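Local coordinates for coenzyme F420-dependent N(5),N(10)-methenyltetrahydromethanopterin reductase-related protein (Desulfurobacterium thermolithotrophum DSM 11699, PDB 6HUZ) that binds the iron-guanylylpyridinol cofactor and methenyltetrahydrofolate as a bacterial [Fe]-hydrogenase paralog, and probably uses tetrahydrofolate derivatives as substrates, at residues A36-K41 against K157-A162; M119-L124 against K169-E174. All blocks are in the same frame, centred on the assembly; numbering follows the deposited sequence.

Overall arrangement
From the N terminus, the chain first builds strand 2-6 and then helix 32-41, the first half of contact 1. It passes through five of the six strands of the Rossmann-like parallel sheet, reaches helix 121-127, which opens contact 2, and adds the edge strand 141-144 before strand 158-163 returns to close contact 1 over an intervening 115 residues. Contact 2 closes next, over 44 residues. The segments therefore alternate, so the two loops cross. Contact 1 ties a helix flanking the main sheet to the small two-stranded sheet; contact 2 ties a later helix to the loop that leaves strand 158-163 and leads into helix 174-186. Their centres lie about 19 Å apart, yet Ala162 packs on both Ile121 and Val172.

Contact 1 of 2, residues A36-K41 against K157-A162; sequences AVEFAK and KHYLIA
Tyr159 and Phe39 bury most of the surface here, and they approach from opposite directions. The closest pair is Phe39 CZ and Tyr159 OH at 3.6 Å, with Phe39 CZ also 4.1 Å from Tyr159 CZ; each ring meets the other obliquely, by its far end. In Phe39 CG stands anti to its carbonyl carbon (chi1 -61°), which swings the ring so that its CZ reaches Tyr159. The backbones stay well apart, the nearest CA atoms, of Glu38 and Lys157, being 11.6 Å from each other. The contact joins two parts of the Rossmann-like N-terminal domain: the helix packs on strand 45-49 of the main parallel sheet, while strand 158-163 pairs in parallel with 190-195. The Tyr159 side chain is about 8 Å from the bound iron-guanylylpyridinol cofactor, and His156 meets its ring edge-to-face. The polar side is bridged by water. One molecule lies in the plane of the tyrosine ring at its edge, hydrogen-bonded to Tyr159 OH at 2.7 Å, and donates to Glu38 OE2 at 2.8 Å. Glu38 OE2 and Tyr159 OH are themselves 4.1 Å apart, without a direct hydrogen bond, the carboxylate turned 67° from the ring plane.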
loop_
_atom_site.group_PDB
_atom_site.type_symbol
_atom_site.label_atom_id
_atom_site.label_comp_id
_atom_site.label_asym_id
_atom_site.label_seq_id
_atom_site.Cartn_x
_atom_site.Cartn_y
_atom_site.Cartn_z
ATOM N N ALA A 36 -22.233 26.446 -2.430
ATOM C CA ALA A 36 -23.480 27.101 -2.913
ATOM C C ALA A 36 -23.255 28.575 -3.214
ATOM O O ALA A 36 -23.636 29.050 -4.268
ATOM C CB ALA A 36 -24.578 26.960 -1.867
ATOM N N VAL A 37 -22.658 29.307 -2.278
ATOM C CA VAL A 37 -22.368 30.727 -2.455
ATOM C C VAL A 37 -21.515 30.933 -3.711
ATOM O O VAL A 37 -21.797 31.837 -4.510
ATOM C CB VAL A 37 -21.695 31.307 -1.184
ATOM C CG1 VAL A 37 -20.933 32.603 -1.491
ATOM C CG2 VAL A 37 -22.745 31.551 -0.088
ATOM N N GLU A 38 -20.481 30.104 -3.903
ATOM C CA GLU A 38 -19.625 30.237 -5.079
ATOM C C GLU A 38 -20.377 29.992 -6.378
ATOM O O GLU A 38 -20.148 30.712 -7.339
ATOM C CB GLU A 38 -18.417 29.266 -4.988
ATOM C CG GLU A 38 -17.379 29.765 -4.001
ATOM C CD GLU A 38 -16.310 28.767 -3.578
ATOM O OE1 GLU A 38 -15.564 29.107 -2.631
ATOM O OE2 GLU A 38 -16.214 27.664 -4.169
ATOM N N PHE A 39 -21.244 28.961 -6.422
ATOM C CA PHE A 39 -21.996 28.653 -7.650
ATOM C C PHE A 39 -22.994 29.807 -7.912
ATOM O O PHE A 39 -23.205 30.209 -9.061
ATOM C CB PHE A 39 -22.731 27.284 -7.513
ATOM C CG PHE A 39 -21.877 26.039 -7.298
ATOM C CD1 PHE A 39 -20.720 25.832 -8.029
ATOM C CD2 PHE A 39 -22.253 25.068 -6.379
ATOM C CE1 PHE A 39 -19.942 24.684 -7.832
ATOM C CE2 PHE A 39 -21.474 23.928 -6.187
ATOM C CZ PHE A 39 -20.332 23.741 -6.922
ATOM N N ALA A 40 -23.587 30.349 -6.839
ATOM C CA ALA A 40 -24.532 31.458 -6.938
ATOM C C ALA A 40 -23.799 32.708 -7.445
ATOM O O ALA A 40 -24.326 33.430 -8.302
ATOM C CB ALA A 40 -25.172 31.718 -5.578
ATOM N N LYS A 41 -22.566 32.958 -6.951
ATOM C CA LYS A 41 -21.798 34.132 -7.401
ATOM C C LYS A 41 -21.456 34.011 -8.894
ATOM O O LYS A 41 -21.460 35.020 -9.592
ATOM C CB LYS A 41 -20.532 34.346 -6.558
ATOM C CG LYS A 41 -20.818 35.032 -5.227
ATOM C CD LYS A 41 -19.634 34.926 -4.280
ATOM C CE LYS A 41 -19.659 36.002 -3.217
ATOM N NZ LYS A 41 -19.177 35.502 -1.902
ATOM N N LYS A 157 -9.210 24.897 -4.266
ATOM C CA LYS A 157 -9.052 25.517 -5.577
ATOM C C LYS A 157 -9.349 24.526 -6.651
ATOM O O LYS A 157 -8.843 24.657 -7.742
ATOM C CB LYS A 157 -7.619 26.033 -5.737
ATOM C CG LYS A 157 -7.119 26.783 -4.508
ATOM C CD LYS A 157 -6.044 27.815 -4.822
ATOM C CE LYS A 157 -4.830 27.664 -3.942
ATOM N NZ LYS A 157 -4.220 28.987 -3.634
ATOM N N HIS A 158 -10.161 23.514 -6.367
ATOM C CA HIS A 158 -10.374 22.485 -7.392
ATOM C C HIS A 158 -11.474 21.579 -6.952
ATOM O O HIS A 158 -11.931 21.658 -5.815
ATOM C CB HIS A 158 -9.060 21.579 -7.408
ATOM C CG HIS A 158 -8.662 21.228 -5.997
ATOM N ND1 HIS A 158 -7.790 22.030 -5.275
ATOM C CD2 HIS A 158 -9.135 20.259 -5.182
ATOM C CE1 HIS A 158 -7.729 21.498 -4.062
ATOM N NE2 HIS A 158 -8.529 20.437 -3.957
ATOM N N TYR A 159 -11.858 20.672 -7.835
ATOM C CA TYR A 159 -12.832 19.625 -7.542
ATOM C C TYR A 159 -12.328 18.320 -8.228
ATOM O O TYR A 159 -11.738 18.382 -9.317
ATOM C CB TYR A 159 -14.212 19.935 -8.099
ATOM C CG TYR A 159 -14.996 20.961 -7.313
ATOM C CD1 TYR A 159 -15.509 20.661 -6.058
ATOM C CD2 TYR A 159 -15.236 22.231 -7.831
ATOM C CE1 TYR A 159 -16.239 21.593 -5.336
ATOM C CE2 TYR A 159 -15.972 23.173 -7.118
ATOM C CZ TYR A 159 -16.468 22.850 -5.867
ATOM O OH TYR A 159 -17.175 23.759 -5.132
ATOM N N LEU A 160 -12.591 17.168 -7.599
ATOM C CA LEU A 160 -12.278 15.871 -8.155
ATOM C C LEU A 160 -13.619 15.388 -8.674
ATOM O O LEU A 160 -14.583 15.321 -7.899
ATOM C CB LEU A 160 -11.716 14.916 -7.096
ATOM C CG LEU A 160 -10.475 15.394 -6.364
ATOM C CD1 LEU A 160 -9.863 14.237 -5.539
ATOM C CD2 LEU A 160 -9.449 15.935 -7.317
ATOM N N ILE A 161 -13.680 15.083 -9.984
ATOM C CA ILE A 161 -14.880 14.655 -10.712
ATOM C C ILE A 161 -14.716 13.252 -11.241
ATOM O O ILE A 161 -13.827 12.960 -12.062
ATOM C CB ILE A 161 -15.229 15.678 -11.850
ATOM C CG1 ILE A 161 -15.513 17.067 -11.262
ATOM C CG2 ILE A 161 -16.433 15.216 -12.700
ATOM C CD1 ILE A 161 -15.355 18.187 -12.298
ATOM N N ALA A 162 -15.575 12.366 -10.769
ATOM C CA ALA A 162 -15.495 10.947 -11.150
ATOM C C ALA A 162 -15.872 10.678 -12.598
ATOM O O ALA A 162 -16.895 11.148 -13.056
ATOM C CB ALA A 162 -16.392 10.118 -10.230
HETATM O O HOH W 1 -17.272 26.159 -6.264
#

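Contact 2 of 2, residues M119-L124 against K169-E174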
loop_
_atom_site.group_PDB
_atom_site.type_symbol
_atom_site.label_atom_id
_atom_site.label_comp_id
_atom_site.label_asym_id
_atom_site.label_seq_id
_atom_site.Cartn_x
_atom_site.Cartn_y
_atom_site.Cartn_z
ATOM N N MET A 119 -19.127 9.853 0.881
ATOM C CA MET A 119 -19.750 8.671 0.292
ATOM C C MET A 119 -19.123 8.336 -1.026
ATOM O O MET A 119 -19.030 9.222 -1.871
ATOM C CB MET A 119 -21.254 8.948 0.076
ATOM C CG MET A 119 -22.005 7.828 -0.643
ATOM S SD MET A 119 -21.703 6.208 0.105
ATOM C CE MET A 119 -22.757 6.339 1.532
ATOM N N SER A 120 -18.685 7.066 -1.225
ATOM C CA SER A 120 -18.124 6.688 -2.515
ATOM C C SER A 120 -19.263 6.703 -3.542
ATOM O O SER A 120 -20.361 6.203 -3.251
ATOM C CB SER A 120 -17.530 5.288 -2.452
ATOM O OG SER A 120 -17.476 4.732 -3.753
ATOM N N ILE A 121 -19.020 7.274 -4.732
ATOM C CA ILE A 121 -20.056 7.321 -5.759
ATOM C C ILE A 121 -20.413 5.914 -6.230
ATOM O O ILE A 121 -21.580 5.677 -6.609
ATOM C CB ILE A 121 -19.689 8.255 -6.958
ATOM C CG1 ILE A 121 -20.939 8.528 -7.836
ATOM C CG2 ILE A 121 -18.560 7.668 -7.837
ATOM C CD1 ILE A 121 -22.239 9.202 -7.145
ATOM N N LEU A 122 -19.423 4.993 -6.212
ATOM C CA LEU A 122 -19.627 3.615 -6.640
ATOM C C LEU A 122 -20.507 2.887 -5.652
ATOM O O LEU A 122 -21.377 2.127 -6.073
ATOM C CB LEU A 122 -18.289 2.874 -6.852
ATOM C CG LEU A 122 -17.345 3.543 -7.881
ATOM C CD1 LEU A 122 -16.129 2.634 -8.188
ATOM C CD2 LEU A 122 -18.090 3.871 -9.197
ATOM N N VAL A 123 -20.319 3.133 -4.355
ATOM C CA VAL A 123 -21.166 2.511 -3.333
ATOM C C VAL A 123 -22.581 3.034 -3.510
ATOM O O VAL A 123 -23.525 2.244 -3.556
ATOM C CB VAL A 123 -20.642 2.784 -1.905
ATOM C CG1 VAL A 123 -21.647 2.328 -0.844
ATOM C CG2 VAL A 123 -19.311 2.105 -1.695
ATOM N N LEU A 124 -22.756 4.363 -3.628
ATOM C CA LEU A 124 -24.085 4.924 -3.808
ATOM C C LEU A 124 -24.770 4.428 -5.074
ATOM O O LEU A 124 -25.948 4.074 -5.031
ATOM C CB LEU A 124 -24.049 6.458 -3.826
ATOM C CG LEU A 124 -25.426 7.130 -4.005
ATOM C CD1 LEU A 124 -26.343 6.793 -2.865
ATOM C CD2 LEU A 124 -25.289 8.642 -4.154
ATOM N N LYS A 169 -19.121 -0.769 -16.576
ATOM C CA LYS A 169 -20.301 -0.127 -17.151
ATOM C C LYS A 169 -20.262 1.357 -16.769
ATOM O O LYS A 169 -19.821 1.705 -15.673
ATOM C CB LYS A 169 -21.599 -0.746 -16.616
ATOM C CG LYS A 169 -21.829 -2.162 -17.110
ATOM C CD LYS A 169 -23.282 -2.619 -16.936
ATOM C CE LYS A 169 -23.542 -3.315 -15.620
ATOM N NZ LYS A 169 -24.758 -4.170 -15.681
ATOM N N PRO A 170 -20.700 2.254 -17.657
ATOM C CA PRO A 170 -20.663 3.679 -17.316
ATOM C C PRO A 170 -21.716 4.042 -16.285
ATOM O O PRO A 170 -22.759 3.396 -16.224
ATOM C CB PRO A 170 -20.926 4.360 -18.657
ATOM C CG PRO A 170 -21.809 3.397 -19.361
ATOM C CD PRO A 170 -21.264 2.040 -19.000
ATOM N N ILE A 171 -21.429 5.077 -15.472
ATOM C CA ILE A 171 -22.341 5.580 -14.442
ATOM C C ILE A 171 -22.688 7.059 -14.718
ATOM O O ILE A 171 -23.572 7.616 -14.059
ATOM C CB ILE A 171 -21.731 5.401 -13.044
ATOM C CG1 ILE A 171 -20.409 6.175 -12.901
ATOM C CG2 ILE A 171 -21.546 3.924 -12.760
ATOM C CD1 ILE A 171 -19.915 6.323 -11.425
ATOM N N VAL A 172 -21.988 7.703 -15.679
ATOM C CA VAL A 172 -22.251 9.107 -16.009
ATOM C C VAL A 172 -22.015 9.355 -17.525
ATOM O O VAL A 172 -21.227 8.648 -18.147
ATOM C CB VAL A 172 -21.360 10.025 -15.109
ATOM C CG1 VAL A 172 -19.865 9.767 -15.353
ATOM C CG2 VAL A 172 -21.713 11.511 -15.280
ATOM N N THR A 173 -22.685 10.360 -18.105
ATOM C CA THR A 173 -22.524 10.696 -19.527
ATOM C C THR A 173 -21.529 11.847 -19.691
ATOM O O THR A 173 -21.226 12.566 -18.736
ATOM C CB THR A 173 -23.856 11.123 -20.175
ATOM O OG1 THR A 173 -24.232 12.411 -19.665
ATOM C CG2 THR A 173 -24.990 10.105 -19.957
ATOM N N GLU A 174 -21.047 12.033 -20.920
ATOM C CA GLU A 174 -20.115 13.109 -21.228
ATOM C C GLU A 174 -20.771 14.448 -20.961
ATOM O O GLU A 174 -20.116 15.328 -20.419
ATOM C CB GLU A 174 -19.609 13.030 -22.686
ATOM C CG GLU A 174 -18.497 12.010 -22.877
ATOM C CD GLU A 174 -17.393 11.987 -21.829
ATOM O OE1 GLU A 174 -16.937 13.078 -21.415
ATOM O OE2 GLU A 174 -16.983 10.873 -21.425
#
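Leu122 and Ile171 bring the two backbones closest, with their CA atoms 8.5 Å apart, so the first turn of helix 121-127 and the irregular segment 169-174 meet through side chains, with no hydrogen bond between them. Ile171 does the reaching. Its CB points toward the helix; CG1 sits between the backbone N and the carbonyl carbon (chi1 61°), and the extended chain beyond it (chi2 166°) places CD1 against Ile121 and Leu122. That single methyl touches both neighbours: Leu122 CD2 lies 3.8 Å from Ile171 CD1, the two side chains crossing at about a right angle, and Ile121 CG2 lies 4.1 Å from Ile171 CD1. CD2 is the Leu122 branch that touches. The helix start is defined by Ser120 as N-cap: its OG accepts weak bonds from Leu122 N at 3.1 Å and Val123 N at 3.3 Å, the latter the straighter, with an N-H...O angle of 163°. On the other segment, Asn164 takes the N-H of Ile171 on OD1 and gives its ND2 to the carbonyl of Val172, while Thr173 caps helix 174-186. Ile121 also packs on Phe142 and Thr144 of strand 141-144 and on Ala196, so the contact adjoins the edge of the parallel sheet of the Rossmann-like domain. Three methyl groups meet, so the contact rests on dispersion and exclusion of water; the hydrogen bonds of the two backbones, such as Ile171 N to Asn164 OD1 and that of Ile171 with Phe142, are not made across this interface.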